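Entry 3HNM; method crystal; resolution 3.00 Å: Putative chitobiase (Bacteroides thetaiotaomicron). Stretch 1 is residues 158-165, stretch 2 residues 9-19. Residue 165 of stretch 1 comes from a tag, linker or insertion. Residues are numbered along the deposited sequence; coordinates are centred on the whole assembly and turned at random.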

# COMPACT_ATOMS: atom_id res chain seq x y z
N GLY A 158 -1.93 7.13 0.71
CA GLY A 158 -3.03 7.23 1.64
C GLY A 158 -3.29 5.92 2.37
O GLY A 158 -3.18 5.85 3.60
N GLU A 159 -3.63 4.88 1.62
CA GLU A 159 -3.92 3.58 2.22
C GLU A 159 -4.07 2.42 1.22
O GLU A 159 -4.32 2.64 0.03
CB GLU A 159 -5.18 3.69 3.05
CG GLU A 159 -5.43 2.51 3.89
CD GLU A 159 -6.27 2.86 5.07
OE1 GLU A 159 -7.39 3.38 4.83
OE2 GLU A 159 -5.82 2.63 6.23
N VAL A 160 -3.93 1.19 1.72
CA VAL A 160 -4.01 -0.03 0.91
C VAL A 160 -5.14 -0.99 1.36
O VAL A 160 -5.19 -1.40 2.52
CB VAL A 160 -2.66 -0.79 0.95
CG1 VAL A 160 -2.17 -0.89 2.37
CG2 VAL A 160 -2.81 -2.18 0.37
N TYR A 161 -6.04 -1.34 0.44
CA TYR A 161 -7.17 -2.24 0.72
C TYR A 161 -6.93 -3.63 0.15
O TYR A 161 -6.19 -3.79 -0.83
CB TYR A 161 -8.45 -1.66 0.11
CG TYR A 161 -8.68 -0.22 0.45
CD1 TYR A 161 -8.87 0.18 1.78
CD2 TYR A 161 -8.70 0.76 -0.55
CE1 TYR A 161 -9.06 1.51 2.13
CE2 TYR A 161 -8.89 2.11 -0.22
CZ TYR A 161 -9.07 2.48 1.13
OH TYR A 161 -9.26 3.80 1.49
N ALA A 162 -7.58 -4.64 0.74
CA ALA A 162 -7.45 -6.02 0.26
C ALA A 162 -8.72 -6.81 0.52
O ALA A 162 -9.20 -6.85 1.65
CB ALA A 162 -6.27 -6.69 0.94
N TRP A 163 -9.27 -7.42 -0.53
CA TRP A 163 -10.50 -8.22 -0.43
C TRP A 163 -10.16 -9.71 -0.45
O TRP A 163 -9.09 -10.10 -0.91
CB TRP A 163 -11.44 -7.91 -1.60
CG TRP A 163 -12.07 -6.53 -1.56
CD1 TRP A 163 -13.31 -6.22 -1.07
CD2 TRP A 163 -11.49 -5.30 -2.01
NE1 TRP A 163 -13.54 -4.87 -1.19
CE2 TRP A 163 -12.44 -4.28 -1.77
CE3 TRP A 163 -10.27 -4.96 -2.60
CZ2 TRP A 163 -12.20 -2.94 -2.09
CZ3 TRP A 163 -10.03 -3.62 -2.92
CH2 TRP A 163 -11.00 -2.63 -2.67
N GLY A 164 -11.07 -10.54 0.04
CA GLY A 164 -10.80 -11.97 0.03
C GLY A 164 -11.52 -12.79 1.09
O GLY A 164 -12.01 -12.25 2.07
N LEU A 165 -11.60 -14.10 0.88
CA LEU A 165 -12.26 -14.98 1.83
C LEU A 165 -11.26 -15.38 2.91
O LEU A 165 -10.06 -15.53 2.63
CB LEU A 165 -12.75 -16.26 1.13
CG LEU A 165 -14.24 -16.63 1.19
CD1 LEU A 165 -15.04 -15.62 0.34
CD2 LEU A 165 -14.46 -18.05 0.67
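Stretch 2, residues 9-19: QPDPIDKKGWS

Stretch 2 is an irregular segment, without helix or strand, lying across the strand formed by residues 159-165. It crosses the strand rather than pairing with it lengthwise: P10 and P12 lie by W163, I13 by A162 and G164, and K15 by E159, V160 and Y161. The closest CA atoms are those of W163 and P12, 4.5 Å apart. From P12 to D14 the phi/psi values are extended (I13 at -56/138), but K15 turns to -77/37 and the chain bends, with a weak hydrogen bond from K16 N to D14 O (2.9 Å).

Two hydrogen bonds tie the stretches together. I13 N donates to A162 O at 2.9 Å with a nearly straight angle of 161°; P12, lacking an amide hydrogen, could not make such a bond from its own nitrogen. The second comes from a side chain: K15 NZ reaches V160 O at 2.9 Å, the length of lysine carrying its amine to a backbone carbonyl.

The same amine supplies the charged contact, a long salt bridge between K15 NZ and E159 OE2 at 3.9 Å. It also lies 3.3 Å from Y161 CD1, oblique to the ring.

Apolar packing completes the contact. The CB of W163 points away from stretch 2, yet its indole comes back against the two prolines: W163 CE2 lies 3.4 Å from P12 CG, and W163 CD1 3.6 Å from P10 CG. Rigid proline rings offer compact apolar surfaces to such a broad aromatic. Farther along, W18 meets the small A162 with its ring edge, W18 CH2 lying 3.4 Å from A162 CB.

I13 points toward the strand and packs closely on its backbone, I13 CD1 lying 3.0 Å from G164 N and 3.2 Å from W163 C. G164 has phi/psi of 155/162, where a CB would jam against the preceding carbonyl, so glycine suits the site.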

# COMPACT_ATOMS: atom_id res chain seq x y z
N GLN A 9 -18.45 -6.51 -5.36
CA GLN A 9 -18.48 -5.43 -4.36
C GLN A 9 -18.58 -5.84 -2.89
O GLN A 9 -19.38 -5.28 -2.14
CB GLN A 9 -19.63 -4.46 -4.66
CG GLN A 9 -19.30 -3.33 -5.64
CD GLN A 9 -19.57 -3.70 -7.10
OE1 GLN A 9 -18.87 -4.53 -7.68
NE2 GLN A 9 -20.60 -3.07 -7.69
N PRO A 10 -17.79 -6.83 -2.44
CA PRO A 10 -17.89 -7.22 -1.03
C PRO A 10 -17.20 -6.13 -0.21
O PRO A 10 -17.04 -4.99 -0.67
CB PRO A 10 -17.15 -8.55 -0.98
CG PRO A 10 -16.06 -8.36 -1.98
CD PRO A 10 -16.74 -7.61 -3.13
N ASP A 11 -16.78 -6.47 1.00
CA ASP A 11 -16.13 -5.48 1.84
C ASP A 11 -14.71 -5.88 2.23
O ASP A 11 -14.47 -7.00 2.68
CB ASP A 11 -16.97 -5.24 3.09
CG ASP A 11 -16.62 -3.94 3.77
OD1 ASP A 11 -16.88 -2.86 3.17
OD2 ASP A 11 -16.08 -3.99 4.91
N PRO A 12 -13.75 -4.96 2.07
CA PRO A 12 -12.32 -5.15 2.39
C PRO A 12 -12.08 -5.82 3.73
O PRO A 12 -12.77 -5.52 4.71
CB PRO A 12 -11.78 -3.72 2.39
CG PRO A 12 -12.61 -3.05 1.36
CD PRO A 12 -14.00 -3.58 1.62
N ILE A 13 -11.09 -6.71 3.78
CA ILE A 13 -10.74 -7.41 5.00
C ILE A 13 -10.42 -6.40 6.11
O ILE A 13 -9.76 -5.39 5.87
CB ILE A 13 -9.48 -8.31 4.81
CG1 ILE A 13 -9.83 -9.55 3.99
CG2 ILE A 13 -8.95 -8.76 6.16
CD1 ILE A 13 -10.52 -9.28 2.67
N ASP A 14 -10.89 -6.67 7.32
CA ASP A 14 -10.60 -5.74 8.41
C ASP A 14 -9.12 -5.83 8.72
O ASP A 14 -8.63 -6.84 9.24
CB ASP A 14 -11.40 -6.06 9.67
CG ASP A 14 -11.14 -5.05 10.78
OD1 ASP A 14 -10.53 -5.43 11.81
OD2 ASP A 14 -11.55 -3.87 10.59
N LYS A 15 -8.40 -4.76 8.40
CA LYS A 15 -6.96 -4.69 8.60
C LYS A 15 -6.51 -4.45 10.05
O LYS A 15 -5.51 -3.75 10.27
CB LYS A 15 -6.38 -3.60 7.67
CG LYS A 15 -6.96 -2.20 7.90
CD LYS A 15 -6.67 -1.24 6.75
CE LYS A 15 -7.41 -1.63 5.49
NZ LYS A 15 -7.17 -0.62 4.44
N LYS A 16 -7.20 -5.02 11.03
CA LYS A 16 -6.79 -4.79 12.43
C LYS A 16 -5.69 -5.73 12.90
O LYS A 16 -4.81 -5.35 13.69
CB LYS A 16 -7.99 -4.87 13.39
CG LYS A 16 -7.75 -4.06 14.69
CD LYS A 16 -7.11 -2.68 14.37
CE LYS A 16 -6.47 -1.97 15.58
NZ LYS A 16 -7.40 -1.32 16.56
N GLY A 17 -5.74 -6.97 12.43
CA GLY A 17 -4.71 -7.93 12.78
C GLY A 17 -3.49 -7.64 11.91
O GLY A 17 -2.43 -8.23 12.11
N TRP A 18 -3.67 -6.73 10.96
CA TRP A 18 -2.60 -6.34 10.03
C TRP A 18 -1.44 -5.61 10.71
O TRP A 18 -1.56 -5.18 11.86
CB TRP A 18 -3.15 -5.44 8.94
CG TRP A 18 -3.99 -6.14 7.95
CD1 TRP A 18 -4.82 -7.21 8.18
CD2 TRP A 18 -4.18 -5.78 6.58
NE1 TRP A 18 -5.50 -7.53 7.03
CE2 TRP A 18 -5.13 -6.67 6.04
CE3 TRP A 18 -3.62 -4.80 5.75
CZ2 TRP A 18 -5.55 -6.59 4.72
CZ3 TRP A 18 -4.04 -4.72 4.44
CH2 TRP A 18 -4.99 -5.61 3.93
N SER A 19 -0.33 -5.47 9.99
CA SER A 19 0.86 -4.81 10.51
C SER A 19 2.04 -4.86 9.53
O SER A 19 2.54 -5.94 9.23
CB SER A 19 1.26 -5.46 11.83
OG SER A 19 1.08 -6.86 11.77